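Local coordinates for type II restriction enzyme NgoMIV (Neisseria gonorrhoeae, PDB 1FIU), which recognises the double-stranded sequence 5'-GCCGGC-3' and cleaves it after the first G, acting as a magnesium-dependent homotetramer, at residues 9-13 against 244-248; 40-44 against 222-226; 106-112 against 176-180; 198-203 against 235-239. All coordinates share one frame; numbering follows the deposited sequence.

From the N terminus, helix 4-18 enters contact 1, which joins 9-13 to 244-248 and closes the widest loop; the other three contacts lie within it. Helix 38-50 opens contact 2, whose partner, 222-226, follows strand 215-220. Nested inside that loop, contact 3 fastens 106-112 to the start of strand 179-187. Contact 4 comes later, in series with contact 3, and joins helix 197-208 to the loop before strand 240-243; it crosses contact 2, because 222-226 falls between its two segments. Contacts 1 and 2 lie on the same side of the chain's centre, their centres about 15 Å apart, whereas contact 3 lies on the opposite side.

Contact 1. Residues 9-13 against 244-248; sequences RRIFH and FALYE
R9 of helix 4-18 meets E248, in the first turn of helix 246-256, end-on: NH1 bonds to OE2 at 2.9 Å and NH2 to OE1 at 2.8 Å. Guanidinium and carboxylate are nearly coplanar, and each oxygen offers its syn lone pair, the classical two-pronged salt bridge. The arginine reaches that far because its chain runs extended from CG to NE, after a first torsion that sets CG opposite the backbone N (chi1 -173°). Aromatic groups flank the plane of its head. Y247 lies over one face, its CD1 3.5 Å above the centre and its ring turned only 23° from the guanidinium, while H13 CE1 sits over the rim of the other face. The same imidazole donates from NE2 to F244 O at 2.7 Å, with the oxygen close to the ring plane. It also directs an edge toward the face of the F244 ring, in an offset edge-to-face pair with planes at 79° and centroids 5.9 Å apart. F12 adds an apolar touch, CE2 to F244 CB at 3.9 Å. A second acid, D276, takes the NE of R9, and its other oxygen receives L246 N at the start of the helix; I164 and A165 of the second subunit pack on R9 and Y247. Two carboxylates around one buried guanidinium probably hold R9 charged and its rotation fixed. Since H13 gives its NE2 hydrogen to a carbonyl and has ND1 4.7 Å from E248 OE2, the acid may also raise the proton affinity of the imidazole.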
loop_
_atom_site.group_PDB
_atom_site.type_symbol
_atom_site.label_atom_id
_atom_site.label_comp_id
_atom_site.label_asym_id
_atom_site.label_seq_id
_atom_site.Cartn_x
_atom_site.Cartn_y
_atom_site.Cartn_z
ATOM N N ARG I 9 30.509 10.816 -17.230
ATOM C CA ARG I 9 29.437 11.808 -17.124
ATOM C C ARG I 9 29.541 12.791 -18.288
ATOM O O ARG I 9 28.526 13.187 -18.868
ATOM C CB ARG I 9 29.542 12.551 -15.782
ATOM C CG ARG I 9 28.376 13.491 -15.466
ATOM C CD ARG I 9 28.628 14.194 -14.157
ATOM N NE ARG I 9 27.505 14.992 -13.681
ATOM C CZ ARG I 9 27.336 16.291 -13.934
ATOM N NH1 ARG I 9 28.221 16.956 -14.670
ATOM N NH2 ARG I 9 26.288 16.924 -13.432
ATOM N N ARG I 10 30.765 13.163 -18.650
ATOM C CA ARG I 10 30.942 14.085 -19.775
ATOM C C ARG I 10 30.560 13.424 -21.089
ATOM O O ARG I 10 29.971 14.048 -21.961
ATOM C CB ARG I 10 32.392 14.596 -19.807
ATOM C CG ARG I 10 32.704 15.389 -18.554
ATOM C CD ARG I 10 34.095 16.015 -18.517
ATOM N NE ARG I 10 34.300 16.707 -17.243
ATOM C CZ ARG I 10 35.308 17.536 -16.992
ATOM N NH1 ARG I 10 36.216 17.788 -17.927
ATOM N NH2 ARG I 10 35.412 18.114 -15.799
ATOM N N ILE I 11 30.875 12.142 -21.230
ATOM C CA ILE I 11 30.521 11.410 -22.431
ATOM C C ILE I 11 28.998 11.356 -22.561
ATOM O O ILE I 11 28.453 11.466 -23.655
ATOM C CB ILE I 11 31.116 9.976 -22.379
ATOM C CG1 ILE I 11 32.642 10.054 -22.556
ATOM C CG2 ILE I 11 30.476 9.088 -23.433
ATOM C CD1 ILE I 11 33.366 8.738 -22.297
ATOM N N PHE I 12 28.320 11.170 -21.433
ATOM C CA PHE I 12 26.861 11.122 -21.383
ATOM C C PHE I 12 26.299 12.465 -21.919
ATOM O O PHE I 12 25.433 12.492 -22.790
ATOM C CB PHE I 12 26.472 10.850 -19.917
ATOM C CG PHE I 12 25.033 11.133 -19.572
ATOM C CD1 PHE I 12 24.011 10.261 -19.940
ATOM C CD2 PHE I 12 24.717 12.241 -18.795
ATOM C CE1 PHE I 12 22.686 10.483 -19.541
ATOM C CE2 PHE I 12 23.386 12.479 -18.381
ATOM C CZ PHE I 12 22.381 11.593 -18.760
ATOM N N HIS I 13 26.821 13.580 -21.406
ATOM C CA HIS I 13 26.347 14.886 -21.865
ATOM C C HIS I 13 26.648 15.102 -23.347
ATOM O O HIS I 13 25.815 15.627 -24.097
ATOM C CB HIS I 13 26.989 15.996 -21.037
ATOM C CG HIS I 13 26.442 16.101 -19.651
ATOM N ND1 HIS I 13 27.145 16.674 -18.613
ATOM C CD2 HIS I 13 25.249 15.720 -19.138
ATOM C CE1 HIS I 13 26.408 16.637 -17.516
ATOM N NE2 HIS I 13 25.252 16.066 -17.809
ATOM N N PHE I 244 20.053 14.625 -14.554
ATOM C CA PHE I 244 21.068 14.513 -15.592
ATOM C C PHE I 244 22.219 15.510 -15.487
ATOM O O PHE I 244 23.286 15.287 -16.066
ATOM C CB PHE I 244 20.425 14.599 -16.994
ATOM C CG PHE I 244 20.402 15.989 -17.590
ATOM C CD1 PHE I 244 21.038 16.239 -18.805
ATOM C CD2 PHE I 244 19.708 17.039 -16.964
ATOM C CE1 PHE I 244 20.976 17.504 -19.400
ATOM C CE2 PHE I 244 19.648 18.311 -17.561
ATOM C CZ PHE I 244 20.279 18.534 -18.773
ATOM N N ALA I 245 22.020 16.586 -14.726
ATOM C CA ALA I 245 23.070 17.601 -14.587
ATOM C C ALA I 245 22.865 18.343 -13.278
ATOM O O ALA I 245 22.642 19.555 -13.240
ATOM C CB ALA I 245 22.998 18.571 -15.778
ATOM N N LEU I 246 22.990 17.616 -12.184
ATOM C CA LEU I 246 22.724 18.207 -10.891
ATOM C C LEU I 246 23.620 19.372 -10.485
ATOM O O LEU I 246 23.119 20.366 -9.955
ATOM C CB LEU I 246 22.781 17.128 -9.799
ATOM C CG LEU I 246 22.150 17.596 -8.476
ATOM C CD1 LEU I 246 20.630 17.439 -8.517
ATOM C CD2 LEU I 246 22.715 16.800 -7.333
ATOM N N TYR I 247 24.924 19.229 -10.715
ATOM C CA TYR I 247 25.890 20.262 -10.345
ATOM C C TYR I 247 25.590 21.567 -11.069
ATOM O O TYR I 247 25.654 22.648 -10.467
ATOM C CB TYR I 247 27.306 19.802 -10.685
ATOM C CG TYR I 247 27.652 18.428 -10.126
ATOM C CD1 TYR I 247 28.537 17.589 -10.808
ATOM C CD2 TYR I 247 27.063 17.964 -8.948
ATOM C CE1 TYR I 247 28.820 16.308 -10.339
ATOM C CE2 TYR I 247 27.339 16.676 -8.460
ATOM C CZ TYR I 247 28.215 15.857 -9.169
ATOM O OH TYR I 247 28.468 14.572 -8.738
ATOM N N GLU I 248 25.265 21.458 -12.349
ATOM C CA GLU I 248 24.961 22.624 -13.167
ATOM C C GLU I 248 23.642 23.265 -12.735
ATOM O O GLU I 248 23.528 24.501 -12.705
ATOM C CB GLU I 248 24.930 22.231 -14.640
ATOM C CG GLU I 248 26.269 21.710 -15.170
ATOM C CD GLU I 248 26.604 20.269 -14.762
ATOM O OE1 GLU I 248 25.778 19.599 -14.091
ATOM O OE2 GLU I 248 27.708 19.808 -15.131
#

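Contact 2. Residues 40-44 against 222-226; sequences SFNIA and EPTPS
I43 and S40, on one flank of helix 38-50, pack against the turn P223-T224 that leads into helix 225-232. The tight part is methyl packing on P223 and T224. The CG2 branch of I43 comes down on the carbonyl of P223, 3.5 Å from its O, and touches P223 CB at 4.0 Å; this buried oxygen has no hydrogen-bond partner in the model. Beside it, S40 CB meets T224 CG2 at 3.7 Å. That methyl is available because T224 holds OG1 between its backbone N and carbonyl carbon (chi1 67°), which sets CG2 beside the N and facing the serine. Packing is looser toward both ends, where I43 CD1 approaches P225 CD only to 4.3 Å and A44 CB lies 4.2 Å from P223 CB. On the polar side, the two segments are linked through water. A water 2.7 Å from S40 OG donates to E222 OE1 at 2.6 Å, while the serine hydroxyl also receives the N-H of D34. E222 OE1 is further gripped by T224 OG1 and T224 N, which reach it on its anti side from opposite faces of the carboxylate, and I190 N holds its other oxygen. The glutamate thus ties together, and probably stiffens, the turn in which T224 is the N-cap, its hydroxyl making a weak bond to R227 N. Around the contact, L249 and L253 of helix 246-256 press on I43, and helix 259-270 brings A261 and M268 onto P225. E222 itself lies just past strand 215-220, with its carbonyl held by H243 at the end of strand 240-243.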
loop_
_atom_site.group_PDB
_atom_site.type_symbol
_atom_site.label_atom_id
_atom_site.label_comp_id
_atom_site.label_asym_id
_atom_site.label_seq_id
_atom_site.Cartn_x
_atom_site.Cartn_y
_atom_site.Cartn_z
ATOM N N SER I 40 11.944 28.238 -15.930
ATOM C CA SER I 40 12.344 27.031 -16.668
ATOM C C SER I 40 13.283 27.416 -17.815
ATOM O O SER I 40 14.345 26.816 -18.003
ATOM C CB SER I 40 11.118 26.307 -17.234
ATOM O OG SER I 40 11.486 25.108 -17.927
ATOM N N PHE I 41 12.869 28.426 -18.580
ATOM C CA PHE I 41 13.652 28.945 -19.701
ATOM C C PHE I 41 15.066 29.321 -19.271
ATOM O O PHE I 41 16.041 28.891 -19.886
ATOM C CB PHE I 41 12.946 30.191 -20.272
ATOM C CG PHE I 41 13.685 30.844 -21.411
ATOM C CD1 PHE I 41 13.321 30.583 -22.728
ATOM C CD2 PHE I 41 14.745 31.718 -21.160
ATOM C CE1 PHE I 41 14.004 31.184 -23.790
ATOM C CE2 PHE I 41 15.440 32.322 -22.218
ATOM C CZ PHE I 41 15.061 32.052 -23.531
ATOM N N ASN I 42 15.179 30.128 -18.215
ATOM C CA ASN I 42 16.491 30.560 -17.739
ATOM C C ASN I 42 17.343 29.476 -17.097
ATOM O O ASN I 42 18.571 29.461 -17.264
ATOM C CB ASN I 42 16.358 31.736 -16.767
ATOM C CG ASN I 42 15.846 32.978 -17.450
ATOM O OD1 ASN I 42 16.248 33.275 -18.574
ATOM N ND2 ASN I 42 14.962 33.709 -16.785
ATOM N N ILE I 43 16.710 28.578 -16.347
ATOM C CA ILE I 43 17.463 27.501 -15.717
ATOM C C ILE I 43 18.031 26.586 -16.807
ATOM O O ILE I 43 19.213 26.267 -16.798
ATOM C CB ILE I 43 16.578 26.669 -14.735
ATOM C CG1 ILE I 43 16.207 27.520 -13.510
ATOM C CG2 ILE I 43 17.347 25.431 -14.259
ATOM C CD1 ILE I 43 15.150 26.859 -12.641
ATOM N N ALA I 44 17.195 26.189 -17.756
ATOM C CA ALA I 44 17.643 25.308 -18.833
ATOM C C ALA I 44 18.779 25.920 -19.665
ATOM O O ALA I 44 19.709 25.229 -20.082
ATOM C CB ALA I 44 16.498 24.969 -19.718
ATOM N N GLU I 222 14.573 17.128 -16.416
ATOM C CA GLU I 222 13.681 18.268 -16.121
ATOM C C GLU I 222 14.490 19.374 -15.425
ATOM O O GLU I 222 15.156 19.134 -14.408
ATOM C CB GLU I 222 12.513 17.802 -15.235
ATOM C CG GLU I 222 11.694 18.963 -14.624
ATOM C CD GLU I 222 11.128 19.893 -15.686
ATOM O OE1 GLU I 222 11.062 21.113 -15.417
ATOM O OE2 GLU I 222 10.737 19.414 -16.779
ATOM N N PRO I 223 14.410 20.623 -15.924
ATOM C CA PRO I 223 15.201 21.670 -15.265
ATOM C C PRO I 223 14.666 22.278 -13.966
ATOM O O PRO I 223 15.446 22.768 -13.140
ATOM C CB PRO I 223 15.343 22.739 -16.368
ATOM C CG PRO I 223 14.060 22.616 -17.106
ATOM C CD PRO I 223 13.868 21.090 -17.212
ATOM N N THR I 224 13.356 22.243 -13.765
ATOM C CA THR I 224 12.813 22.886 -12.572
ATOM C C THR I 224 12.625 22.046 -11.316
ATOM O O THR I 224 12.069 20.953 -11.370
ATOM C CB THR I 224 11.457 23.585 -12.875
ATOM O OG1 THR I 224 10.444 22.618 -13.194
ATOM C CG2 THR I 224 11.618 24.556 -14.043
ATOM N N PRO I 225 13.094 22.553 -10.166
ATOM C CA PRO I 225 12.933 21.813 -8.912
ATOM C C PRO I 225 11.466 21.497 -8.626
ATOM O O PRO I 225 11.150 20.427 -8.093
ATOM C CB PRO I 225 13.524 22.772 -7.858
ATOM C CG PRO I 225 14.672 23.399 -8.629
ATOM C CD PRO I 225 14.035 23.685 -9.989
ATOM N N SER I 226 10.561 22.421 -8.966
ATOM C CA SER I 226 9.143 22.183 -8.699
ATOM C C SER I 226 8.632 20.953 -9.438
ATOM O O SER I 226 7.958 20.116 -8.839
ATOM C CB SER I 226 8.286 23.414 -9.067
ATOM O OG SER I 226 8.368 23.705 -10.441
HETATM O O HOH W 1 10.182 22.896 -17.098
#

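Contact 3. Residues 106-112 against 176-180; sequences ARYQQYA and NMPLL
P178 O accepts a nearly straight hydrogen bond from Q109 N at 2.9 Å, and Y108 CA adds a weaker CA-H...O contact at 3.3 Å. The carbonyl lies just before strand 179-187 of the central sheet in this PD-(D/E)XK nuclease fold, the strand that later carries the magnesium ligand C186. Next along, the amide of Q110 pairs with both backbone groups of L180. OE1 accepts from L180 N at 3.0 Å, and NE2 donates to L180 O at 2.9 Å, each bond lying in its carbonyl plane, on a lone pair. A bend at chi2 (102°) turns the amide into this position, where it binds the strand's backbone much as a neighbouring strand would; on the strand's other side, L179 bonds to R145 of strand 141-145. Apolar groups fill in around the bonds. Y108 lays its CB against L180 CB and its CD2 against P178 CB, while its hydroxyl is held by E104. Y111, whose hydroxyl bonds to L205 O, brings CE1 to 3.9 Å from L180 CD2. At the far end M177, folded back at chi2 and chi3, pushes its CE to 3.3 Å from A112 CB, closer than ordinary van der Waals contact.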
loop_
_atom_site.group_PDB
_atom_site.type_symbol
_atom_site.label_atom_id
_atom_site.label_comp_id
_atom_site.label_asym_id
_atom_site.label_seq_id
_atom_site.Cartn_x
_atom_site.Cartn_y
_atom_site.Cartn_z
ATOM N N ALA I 106 8.278 -10.580 -16.719
ATOM C CA ALA I 106 8.005 -11.961 -16.303
ATOM C C ALA I 106 9.129 -12.899 -16.721
ATOM O O ALA I 106 9.103 -14.089 -16.392
ATOM C CB ALA I 106 6.665 -12.463 -16.859
ATOM N N ARG I 107 10.119 -12.380 -17.441
ATOM C CA ARG I 107 11.251 -13.218 -17.808
ATOM C C ARG I 107 12.228 -13.273 -16.634
ATOM O O ARG I 107 13.208 -14.016 -16.676
ATOM C CB ARG I 107 11.973 -12.657 -19.038
ATOM C CG ARG I 107 11.031 -12.434 -20.213
ATOM C CD ARG I 107 11.743 -12.441 -21.556
ATOM N NE ARG I 107 12.824 -11.474 -21.646
ATOM C CZ ARG I 107 13.503 -11.238 -22.765
ATOM N NH1 ARG I 107 13.200 -11.903 -23.870
ATOM N NH2 ARG I 107 14.473 -10.336 -22.786
ATOM N N TYR I 108 11.941 -12.507 -15.578
ATOM C CA TYR I 108 12.823 -12.455 -14.416
ATOM C C TYR I 108 12.189 -13.100 -13.206
ATOM O O TYR I 108 10.974 -13.087 -13.012
ATOM C CB TYR I 108 13.234 -11.004 -14.143
ATOM C CG TYR I 108 13.826 -10.442 -15.404
ATOM C CD1 TYR I 108 13.091 -9.595 -16.214
ATOM C CD2 TYR I 108 15.048 -10.918 -15.879
ATOM C CE1 TYR I 108 13.552 -9.240 -17.503
ATOM C CE2 TYR I 108 15.515 -10.581 -17.148
ATOM C CZ TYR I 108 14.757 -9.745 -17.956
ATOM O OH TYR I 108 15.187 -9.458 -19.236
ATOM N N GLN I 109 13.047 -13.683 -12.401
ATOM C CA GLN I 109 12.618 -14.455 -11.270
ATOM C C GLN I 109 11.543 -13.908 -10.351
ATOM O O GLN I 109 10.557 -14.591 -10.081
ATOM C CB GLN I 109 13.846 -14.823 -10.471
ATOM C CG GLN I 109 13.700 -16.111 -9.771
ATOM C CD GLN I 109 15.016 -16.576 -9.208
ATOM O OE1 GLN I 109 16.007 -16.762 -9.941
ATOM N NE2 GLN I 109 15.048 -16.760 -7.901
ATOM N N GLN I 110 11.718 -12.675 -9.875
ATOM C CA GLN I 110 10.753 -12.138 -8.938
ATOM C C GLN I 110 9.372 -11.885 -9.494
ATOM O O GLN I 110 8.442 -11.685 -8.725
ATOM C CB GLN I 110 11.262 -10.830 -8.311
ATOM C CG GLN I 110 12.676 -10.917 -7.786
ATOM C CD GLN I 110 13.650 -10.279 -8.737
ATOM O OE1 GLN I 110 13.826 -10.737 -9.878
ATOM N NE2 GLN I 110 14.271 -9.181 -8.290
ATOM N N TYR I 111 9.220 -11.899 -10.822
ATOM C CA TYR I 111 7.915 -11.631 -11.433
ATOM C C TYR I 111 7.473 -12.684 -12.460
ATOM O O TYR I 111 6.502 -12.467 -13.201
ATOM C CB TYR I 111 7.951 -10.257 -12.117
ATOM C CG TYR I 111 8.312 -9.128 -11.152
ATOM C CD1 TYR I 111 9.627 -8.682 -11.034
ATOM C CD2 TYR I 111 7.355 -8.610 -10.279
ATOM C CE1 TYR I 111 9.990 -7.735 -10.054
ATOM C CE2 TYR I 111 7.709 -7.666 -9.281
ATOM C CZ TYR I 111 9.015 -7.247 -9.186
ATOM O OH TYR I 111 9.384 -6.374 -8.194
ATOM N N ALA I 112 8.149 -13.823 -12.465
ATOM C CA ALA I 112 7.829 -14.879 -13.446
ATOM C C ALA I 112 6.393 -15.379 -13.348
ATOM O O ALA I 112 5.828 -15.829 -14.346
ATOM C CB ALA I 112 8.800 -16.036 -13.281
ATOM N N ASN I 176 15.176 -22.087 -13.245
ATOM C CA ASN I 176 15.260 -20.697 -12.848
ATOM C C ASN I 176 15.714 -19.667 -13.894
ATOM O O ASN I 176 16.492 -19.963 -14.800
ATOM C CB ASN I 176 16.142 -20.614 -11.616
ATOM C CG ASN I 176 16.080 -19.271 -10.965
ATOM O OD1 ASN I 176 15.175 -18.482 -11.250
ATOM N ND2 ASN I 176 17.028 -18.993 -10.079
ATOM N N MET I 177 15.238 -18.436 -13.707
ATOM C CA MET I 177 15.490 -17.307 -14.607
ATOM C C MET I 177 16.407 -16.242 -14.010
ATOM O O MET I 177 16.694 -16.268 -12.814
ATOM C CB MET I 177 14.152 -16.665 -14.955
ATOM C CG MET I 177 13.164 -17.629 -15.603
ATOM S SD MET I 177 11.464 -17.279 -15.091
ATOM C CE MET I 177 11.520 -17.930 -13.403
ATOM N N PRO I 178 16.866 -15.280 -14.839
ATOM C CA PRO I 178 17.744 -14.228 -14.316
ATOM C C PRO I 178 16.975 -13.381 -13.307
ATOM O O PRO I 178 15.755 -13.409 -13.279
ATOM C CB PRO I 178 18.102 -13.410 -15.548
ATOM C CG PRO I 178 17.892 -14.353 -16.679
ATOM C CD PRO I 178 16.677 -15.125 -16.292
ATOM N N LEU I 179 17.709 -12.623 -12.512
ATOM C CA LEU I 179 17.120 -11.751 -11.489
ATOM C C LEU I 179 17.040 -10.303 -11.971
ATOM O O LEU I 179 17.946 -9.811 -12.637
ATOM C CB LEU I 179 17.979 -11.804 -10.222
ATOM C CG LEU I 179 17.918 -13.141 -9.455
ATOM C CD1 LEU I 179 19.221 -13.384 -8.690
ATOM C CD2 LEU I 179 16.712 -13.103 -8.493
ATOM N N LEU I 180 15.936 -9.633 -11.643
ATOM C CA LEU I 180 15.777 -8.222 -12.009
ATOM C C LEU I 180 16.491 -7.422 -10.909
ATOM O O LEU I 180 16.105 -7.482 -9.739
ATOM C CB LEU I 180 14.288 -7.846 -12.099
ATOM C CG LEU I 180 14.025 -6.371 -12.457
ATOM C CD1 LEU I 180 14.725 -6.036 -13.777
ATOM C CD2 LEU I 180 12.516 -6.103 -12.542
#

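Contact 4. Residues 198-203 against 235-239; sequences ARSEGL and TGEID
This is a buried contact of a helix with a loop, built round a salt bridge: one side of helix 197-208 rests against residues 235-239, which lead from helix 225-232 into strand 240-243. R199 NH1 donates to E237 OE1 at 2.9 Å with an N-H...O angle of 155°. The oxygen lies in the guanidinium plane and is met nearly along its own C-O axis, while the two flat groups stand almost perpendicular, at 81°; the grip is thus single, unlike a two-pronged pair. E237 bends at chi2 (95°), which turns its carboxylate across the R199 chain; its CG lies 3.6 Å from L203 CG. The other carboxylate oxygen, OE2, forms a salt bridge with R207 of the third subunit, so E237 joins two chains. R199 is also held from several sides: NE donates to Q196, and NH2 to the carbonyls of S230 and L233. This net of acceptors probably keeps its charge in place within the buried contact. Where the backbones come nearest, G202 has no side chain to intervene, and its CA lies 4.0 Å from E237 O. At the N-terminal end of the helix, I238 CD1 lies 3.3 Å from A198 O and 4.1 Å from A198 CB. V218 of strand 215-220 and I231 of helix 225-232 pack on both A198 and I238. R273 binds the carbonyl of I238, and from the second subunit R209 forms a salt bridge with D239, at the entry to strand 240-243.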
loop_
_atom_site.group_PDB
_atom_site.type_symbol
_atom_site.label_atom_id
_atom_site.label_comp_id
_atom_site.label_asym_id
_atom_site.label_seq_id
_atom_site.Cartn_x
_atom_site.Cartn_y
_atom_site.Cartn_z
ATOM N N ALA I 198 5.416 6.825 -12.718
ATOM C CA ALA I 198 6.618 6.237 -12.095
ATOM C C ALA I 198 6.205 5.660 -10.731
ATOM O O ALA I 198 6.733 4.638 -10.284
ATOM C CB ALA I 198 7.716 7.304 -11.917
ATOM N N ARG I 199 5.250 6.312 -10.075
ATOM C CA ARG I 199 4.776 5.821 -8.798
ATOM C C ARG I 199 3.919 4.571 -8.938
ATOM O O ARG I 199 4.050 3.629 -8.133
ATOM C CB ARG I 199 3.968 6.901 -8.040
ATOM C CG ARG I 199 4.795 8.097 -7.566
ATOM C CD ARG I 199 3.963 9.054 -6.688
ATOM N NE ARG I 199 4.567 10.387 -6.536
ATOM C CZ ARG I 199 5.418 10.757 -5.588
ATOM N NH1 ARG I 199 5.817 9.900 -4.649
ATOM N NH2 ARG I 199 5.856 12.013 -5.557
ATOM N N SER I 200 3.029 4.533 -9.932
ATOM C CA SER I 200 2.190 3.362 -10.075
ATOM C C SER I 200 3.014 2.159 -10.520
ATOM O O SER I 200 2.776 1.029 -10.051
ATOM C CB SER I 200 1.025 3.641 -11.032
ATOM O OG SER I 200 1.502 4.060 -12.290
ATOM N N GLU I 201 4.011 2.393 -11.375
ATOM C CA GLU I 201 4.858 1.283 -11.809
ATOM C C GLU I 201 5.680 0.792 -10.616
ATOM O O GLU I 201 5.836 -0.420 -10.425
ATOM C CB GLU I 201 5.719 1.721 -13.011
ATOM C CG GLU I 201 4.867 1.689 -14.298
ATOM C CD GLU I 201 5.569 2.212 -15.562
ATOM O OE1 GLU I 201 6.733 1.819 -15.814
ATOM O OE2 GLU I 201 4.933 2.999 -16.311
ATOM N N GLY I 202 6.178 1.711 -9.793
ATOM C CA GLY I 202 6.932 1.306 -8.612
ATOM C C GLY I 202 6.068 0.490 -7.662
ATOM O O GLY I 202 6.532 -0.514 -7.115
ATOM N N LEU I 203 4.805 0.882 -7.471
ATOM C CA LEU I 203 3.937 0.128 -6.567
ATOM C C LEU I 203 3.638 -1.256 -7.094
ATOM O O LEU I 203 3.488 -2.198 -6.303
ATOM C CB LEU I 203 2.636 0.882 -6.276
ATOM C CG LEU I 203 2.903 1.976 -5.231
ATOM C CD1 LEU I 203 1.768 2.975 -5.222
ATOM C CD2 LEU I 203 3.082 1.328 -3.852
ATOM N N THR I 235 7.968 9.059 -0.025
ATOM C CA THR I 235 8.658 7.767 -0.038
ATOM C C THR I 235 7.665 6.634 -0.191
ATOM O O THR I 235 6.460 6.813 0.011
ATOM C CB THR I 235 9.438 7.525 1.288
ATOM O OG1 THR I 235 8.537 7.611 2.397
ATOM C CG2 THR I 235 10.543 8.556 1.461
ATOM N N GLY I 236 8.184 5.459 -0.557
ATOM C CA GLY I 236 7.347 4.274 -0.685
ATOM C C GLY I 236 7.269 3.632 -2.061
ATOM O O GLY I 236 7.052 2.414 -2.186
ATOM N N GLU I 237 7.419 4.447 -3.092
ATOM C CA GLU I 237 7.354 3.946 -4.476
ATOM C C GLU I 237 8.693 4.017 -5.199
ATOM O O GLU I 237 9.130 3.041 -5.814
ATOM C CB GLU I 237 6.359 4.772 -5.293
ATOM C CG GLU I 237 4.938 4.857 -4.756
ATOM C CD GLU I 237 4.654 6.090 -3.900
ATOM O OE1 GLU I 237 5.346 7.140 -3.995
ATOM O OE2 GLU I 237 3.694 6.004 -3.120
ATOM N N ILE I 238 9.328 5.182 -5.103
ATOM C CA ILE I 238 10.583 5.509 -5.756
ATOM C C ILE I 238 11.736 5.571 -4.762
ATOM O O ILE I 238 11.678 6.313 -3.755
ATOM C CB ILE I 238 10.433 6.893 -6.471
ATOM C CG1 ILE I 238 9.234 6.856 -7.423
ATOM C CG2 ILE I 238 11.714 7.286 -7.191
ATOM C CD1 ILE I 238 9.250 5.771 -8.428
ATOM N N ASP I 239 12.798 4.814 -5.032
ATOM C CA ASP I 239 13.953 4.814 -4.128
ATOM C C ASP I 239 14.636 6.180 -4.061
ATOM O O ASP I 239 14.965 6.667 -2.974
ATOM C CB ASP I 239 15.022 3.805 -4.572
ATOM C CG ASP I 239 14.539 2.354 -4.542
ATOM O OD1 ASP I 239 13.412 2.085 -4.105
ATOM O OD2 ASP I 239 15.319 1.496 -4.977
#